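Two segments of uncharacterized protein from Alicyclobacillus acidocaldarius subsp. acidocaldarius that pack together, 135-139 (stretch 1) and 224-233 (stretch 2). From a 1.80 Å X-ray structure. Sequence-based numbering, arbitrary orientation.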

ATOM      1  N   LEU A 135      -6.857  -6.372  -7.051  1.00 29.82           N
ATOM      2  CA  LEU A 135      -5.935  -5.562  -6.273  1.00 27.47           C
ATOM      3  C   LEU A 135      -6.509  -5.467  -4.880  1.00 28.23           C
ATOM      4  O   LEU A 135      -7.630  -4.968  -4.698  1.00 31.38           O
ATOM      5  CB  LEU A 135      -5.811  -4.163  -6.880  1.00 27.83           C
ATOM      6  CG  LEU A 135      -5.067  -3.124  -6.029  1.00 32.98           C
ATOM      7  CD1 LEU A 135      -3.685  -3.643  -5.653  1.00 33.22           C
ATOM      8  CD2 LEU A 135      -4.982  -1.806  -6.779  1.00 34.22           C
ATOM      9  N   HIS A 136      -5.770  -5.966  -3.894  1.00 29.85           N
ATOM     10  CA  HIS A 136      -6.225  -5.871  -2.501  1.00 28.11           C
ATOM     11  C   HIS A 136      -5.278  -4.905  -1.804  1.00 26.43           C
ATOM     12  O   HIS A 136      -4.086  -5.125  -1.803  1.00 26.94           O
ATOM     13  CB  HIS A 136      -6.155  -7.221  -1.794  1.00 29.30           C
ATOM     14  CG  HIS A 136      -7.069  -8.248  -2.372  1.00 33.16           C
ATOM     15  ND1 HIS A 136      -7.027  -9.573  -1.991  1.00 33.45           N
ATOM     16  CD2 HIS A 136      -8.052  -8.149  -3.295  1.00 32.85           C
ATOM     17  CE1 HIS A 136      -7.945 -10.247  -2.659  1.00 35.04           C
ATOM     18  NE2 HIS A 136      -8.584  -9.406  -3.455  1.00 37.12           N
ATOM     19  N   LEU A 137      -5.824  -3.852  -1.215  1.00 25.87           N
ATOM     20  CA  LEU A 137      -5.016  -2.738  -0.726  1.00 24.25           C
ATOM     21  C   LEU A 137      -5.524  -2.336   0.645  1.00 24.60           C
ATOM     22  O   LEU A 137      -6.730  -2.095   0.822  1.00 28.17           O
ATOM     23  CB  LEU A 137      -5.196  -1.539  -1.674  1.00 29.48           C
ATOM     24  CG  LEU A 137      -4.570  -0.202  -1.248  1.00 30.74           C
ATOM     25  CD1 LEU A 137      -3.069  -0.294  -1.121  1.00 26.32           C
ATOM     26  CD2 LEU A 137      -4.952   0.960  -2.191  1.00 31.48           C
ATOM     27  N   VAL A 138      -4.624  -2.254   1.621  1.00 25.03           N
ATOM     28  CA  VAL A 138      -4.996  -1.660   2.890  1.00 24.75           C
ATOM     29  C   VAL A 138      -4.236  -0.358   3.020  1.00 26.41           C
ATOM     30  O   VAL A 138      -2.999  -0.335   2.929  1.00 26.88           O
ATOM     31  CB  VAL A 138      -4.618  -2.553   4.086  1.00 25.41           C
ATOM     32  CG1 VAL A 138      -5.000  -1.851   5.383  1.00 27.38           C
ATOM     33  CG2 VAL A 138      -5.353  -3.895   3.972  1.00 28.99           C
ATOM     34  N   VAL A 139      -4.969   0.734   3.215  1.00 26.46           N
ATOM     35  CA  VAL A 139      -4.334   2.033   3.406  1.00 24.78           C
ATOM     36  C   VAL A 139      -4.276   2.275   4.926  1.00 23.35           C
ATOM     37  O   VAL A 139      -5.328   2.249   5.589  1.00 25.54           O
ATOM     38  CB  VAL A 139      -5.166   3.140   2.726  1.00 27.09           C
ATOM     39  CG1 VAL A 139      -4.505   4.492   2.944  1.00 27.32           C
ATOM     40  CG2 VAL A 139      -5.334   2.852   1.214  1.00 27.23           C
ATOM     41  N   LEU A 224      -5.560  -8.326   7.779  1.00 28.56           N
ATOM     42  CA  LEU A 224      -6.744  -8.055   6.964  1.00 30.20           C
ATOM     43  C   LEU A 224      -6.597  -8.648   5.574  1.00 34.54           C
ATOM     44  O   LEU A 224      -7.541  -9.255   5.047  1.00 33.25           O
ATOM     45  CB  LEU A 224      -6.995  -6.543   6.864  1.00 28.75           C
ATOM     46  CG  LEU A 224      -7.540  -5.892   8.139  1.00 34.34           C
ATOM     47  CD1 LEU A 224      -7.431  -4.363   8.042  1.00 33.87           C
ATOM     48  CD2 LEU A 224      -8.970  -6.333   8.374  1.00 38.64           C
ATOM     49  N   LEU A 225      -5.422  -8.469   4.972  1.00 30.28           N
ATOM     50  CA  LEU A 225      -5.171  -8.988   3.623  1.00 27.74           C
ATOM     51  C   LEU A 225      -5.250 -10.514   3.593  1.00 33.68           C
ATOM     52  O   LEU A 225      -5.848 -11.110   2.692  1.00 34.16           O
ATOM     53  CB  LEU A 225      -3.807  -8.500   3.086  1.00 26.96           C
ATOM     54  CG  LEU A 225      -3.745  -7.014   2.710  1.00 29.93           C
ATOM     55  CD1 LEU A 225      -2.296  -6.516   2.583  1.00 26.74           C
ATOM     56  CD2 LEU A 225      -4.554  -6.710   1.411  1.00 27.85           C
ATOM     57  N   LEU A 226      -4.658 -11.146   4.592  1.00 33.33           N
ATOM     58  CA  LEU A 226      -4.653 -12.602   4.653  1.00 36.57           C
ATOM     59  C   LEU A 226      -6.052 -13.169   4.929  1.00 38.46           C
ATOM     60  O   LEU A 226      -6.432 -14.187   4.353  1.00 41.10           O
ATOM     61  CB  LEU A 226      -3.641 -13.089   5.695  1.00 40.42           C
ATOM     62  CG  LEU A 226      -2.182 -12.716   5.371  1.00 39.96           C
ATOM     63  CD1 LEU A 226      -1.244 -13.138   6.500  1.00 48.23           C
ATOM     64  CD2 LEU A 226      -1.710 -13.304   4.043  1.00 48.65           C
ATOM     65  N   SER A 227      -6.815 -12.511   5.797  1.00 36.94           N
ATOM     66  CA  SER A 227      -8.193 -12.937   6.067  1.00 39.91           C
ATOM     67  C   SER A 227      -9.052 -12.772   4.827  1.00 44.62           C
ATOM     68  O   SER A 227      -9.913 -13.613   4.534  1.00 44.64           O
ATOM     69  CB  SER A 227      -8.812 -12.126   7.203  1.00 45.81           C
ATOM     70  OG  SER A 227      -8.055 -12.279   8.383  1.00 60.92           O
ATOM     71  N   HIS A 228      -8.826 -11.679   4.102  1.00 38.98           N
ATOM     72  CA  HIS A 228      -9.595 -11.420   2.893  1.00 39.11           C
ATOM     73  C   HIS A 228      -9.309 -12.485   1.834  1.00 44.30           C
ATOM     74  O   HIS A 228     -10.237 -12.999   1.189  1.00 44.95           O
ATOM     75  CB  HIS A 228      -9.300 -10.027   2.348  1.00 35.29           C
ATOM     76  CG  HIS A 228     -10.226  -9.604   1.253  1.00 34.83           C
ATOM     77  ND1 HIS A 228     -11.595  -9.568   1.417  1.00 41.56           N
ATOM     78  CD2 HIS A 228      -9.987  -9.219  -0.024  1.00 35.02           C
ATOM     79  CE1 HIS A 228     -12.157  -9.163   0.290  1.00 41.16           C
ATOM     80  NE2 HIS A 228     -11.207  -8.958  -0.602  1.00 39.88           N
ATOM     81  N   ALA A 229      -8.032 -12.824   1.666  1.00 36.83           N
ATOM     82  CA  ALA A 229      -7.630 -13.861   0.714  1.00 40.64           C
ATOM     83  C   ALA A 229      -8.361 -15.174   0.973  1.00 49.38           C
ATOM     84  O   ALA A 229      -8.743 -15.879   0.033  1.00 47.95           O
ATOM     85  CB  ALA A 229      -6.132 -14.087   0.769  1.00 36.54           C
ATOM     86  N   ARG A 230      -8.533 -15.509   2.248  1.00 47.58           N
ATOM     87  CA  ARG A 230      -9.218 -16.740   2.626  1.00 54.73           C
ATOM     88  C   ARG A 230     -10.718 -16.627   2.361  1.00 57.50           C
ATOM     89  O   ARG A 230     -11.350 -17.581   1.915  1.00 59.93           O
ATOM     90  CB  ARG A 230      -8.945 -17.088   4.093  1.00 62.40           C
ATOM     91  CG  ARG A 230      -7.459 -17.227   4.429  1.00 68.44           C
ATOM     92  CD  ARG A 230      -7.242 -17.813   5.826  1.00 76.50           C
ATOM     93  NE  ARG A 230      -7.813 -16.977   6.882  1.00 80.79           N
ATOM     94  CZ  ARG A 230      -7.116 -16.132   7.641  1.00 78.89           C
ATOM     95  NH1 ARG A 230      -5.804 -16.003   7.477  1.00 73.72           N
ATOM     96  NH2 ARG A 230      -7.736 -15.420   8.573  1.00 78.81           N
ATOM     97  N   ASN A 231     -11.283 -15.455   2.625  1.00 55.70           N
ATOM     98  CA  ASN A 231     -12.687 -15.210   2.318  1.00 62.00           C
ATOM     99  C   ASN A 231     -12.954 -15.302   0.818  1.00 62.39           C
ATOM    100  O   ASN A 231     -13.928 -15.913   0.385  1.00 62.11           O
ATOM    101  CB  ASN A 231     -13.127 -13.846   2.852  1.00 66.65           C
ATOM    102  CG  ASN A 231     -13.166 -13.797   4.375  1.00 69.88           C
ATOM    103  OD1 ASN A 231     -13.318 -14.822   5.041  1.00 69.12           O
ATOM    104  ND2 ASN A 231     -13.031 -12.595   4.931  1.00 67.84           N
ATOM    105  N   VAL A 232     -12.079 -14.697   0.026  1.00 59.26           N
ATOM    106  CA  VAL A 232     -12.214 -14.738  -1.422  1.00 68.95           C
ATOM    107  C   VAL A 232     -12.114 -16.185  -1.921  1.00 77.57           C
ATOM    108  O   VAL A 232     -12.761 -16.563  -2.897  1.00 79.62           O
ATOM    109  CB  VAL A 232     -11.182 -13.815  -2.111  1.00 64.50           C
ATOM    110  CG1 VAL A 232     -11.027 -14.174  -3.574  1.00 69.79           C
ATOM    111  CG2 VAL A 232     -11.605 -12.359  -1.961  1.00 58.79           C
ATOM    112  N   ASP A 233     -11.322 -16.992  -1.221  1.00 81.61           N
ATOM    113  CA  ASP A 233     -11.215 -18.417  -1.515  1.00 86.51           C
ATOM    114  C   ASP A 233     -12.457 -19.164  -1.027  1.00 91.59           C
ATOM    115  O   ASP A 233     -13.333 -19.521  -1.817  1.00 94.68           O
ATOM    116  CB  ASP A 233      -9.964 -19.002  -0.855  1.00 87.14           C
ATOM    117  CG  ASP A 233      -9.743 -20.459  -1.209  1.00 91.11           C
ATOM    118  OD1 ASP A 233      -8.899 -20.735  -2.088  1.00 94.13           O
ATOM    119  OD2 ASP A 233     -10.414 -21.328  -0.615  1.00 89.79           O
TER
HETATM  120  O   HOH W   1      -5.425 -10.589  -0.011  1.00 41.22           O

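The contact joins a strand (135-139) to a helix (224-232) that runs nearly antiparallel to it: their N-to-C directions differ by 150°, and the axes come within 9.2 Å. Together the two bury 302 Å², most of it on His136, Leu225 and Val138. No direct hydrogen bond crosses the interface, so the evidence for association lies in side-chain packing, one aromatic pair and a bridging water.

The alternation of the strand selects its contact residues. His136 and Val138 direct their CA-to-CB bonds toward the helix, whereas that of Leu137 points away and the residue loses almost no surface here. The backbones are nearest at His136 and Leu225, whose CA atoms are 7.0 Å apart.

His136 gives up the most area, 90 Å². With chi1 at -64° (m), its ring reaches along the helix toward the later turns. There it meets His228 in an edge-to-face arrangement: the centroids lie 4.6 Å apart, the planes are inclined at 69°, and the edge of His228 addresses the face of His136. The closest atoms are His136 CE1 and His228 CD2, at 3.5 Å. One turn further on, Val232 CG2 approaches His136 CE1 at 4.3 Å, a looser contact made by an exposed residue.

One nitrogen of the His136 ring, ND1, also has a water partner. Water 1 lies 2.7 Å from His136 ND1 and 2.8 Å from Leu225 O, and it donates to the latter. That carbonyl also accepts the helical hydrogen bond from Ala229 N (Ala229 N to Leu225 O, 3.0 Å), so the water links the imidazole to the helix without replacing a backbone bond. A histidine suits this site because a single ring offers both a flat face for His228 and a nitrogen for the water.

The CA-to-CB bond of Leu225, a residue covered over 71 Å², points sideways to the strand, but its m,t conformation (chi1 -72°, chi2 163°) brings the end of the side chain nearer. Leu225 CD2 lies 3.6 Å from both His136 O and His136 CB, and 4.1 Å from Leu137 N; these are van der Waals contacts against the strand backbone and the base of the histidine side chain.

Val138, with 61 Å² covered and chi1 at 178° (t), completes the apolar part. Val138 CG2 packs 3.7 Å from Leu225 CG and 4.3 Å from Leu224 CB, so one methyl touches two successive helix residues. The short, branched valine fills this buried position without polar groups in its side chain that would need partners.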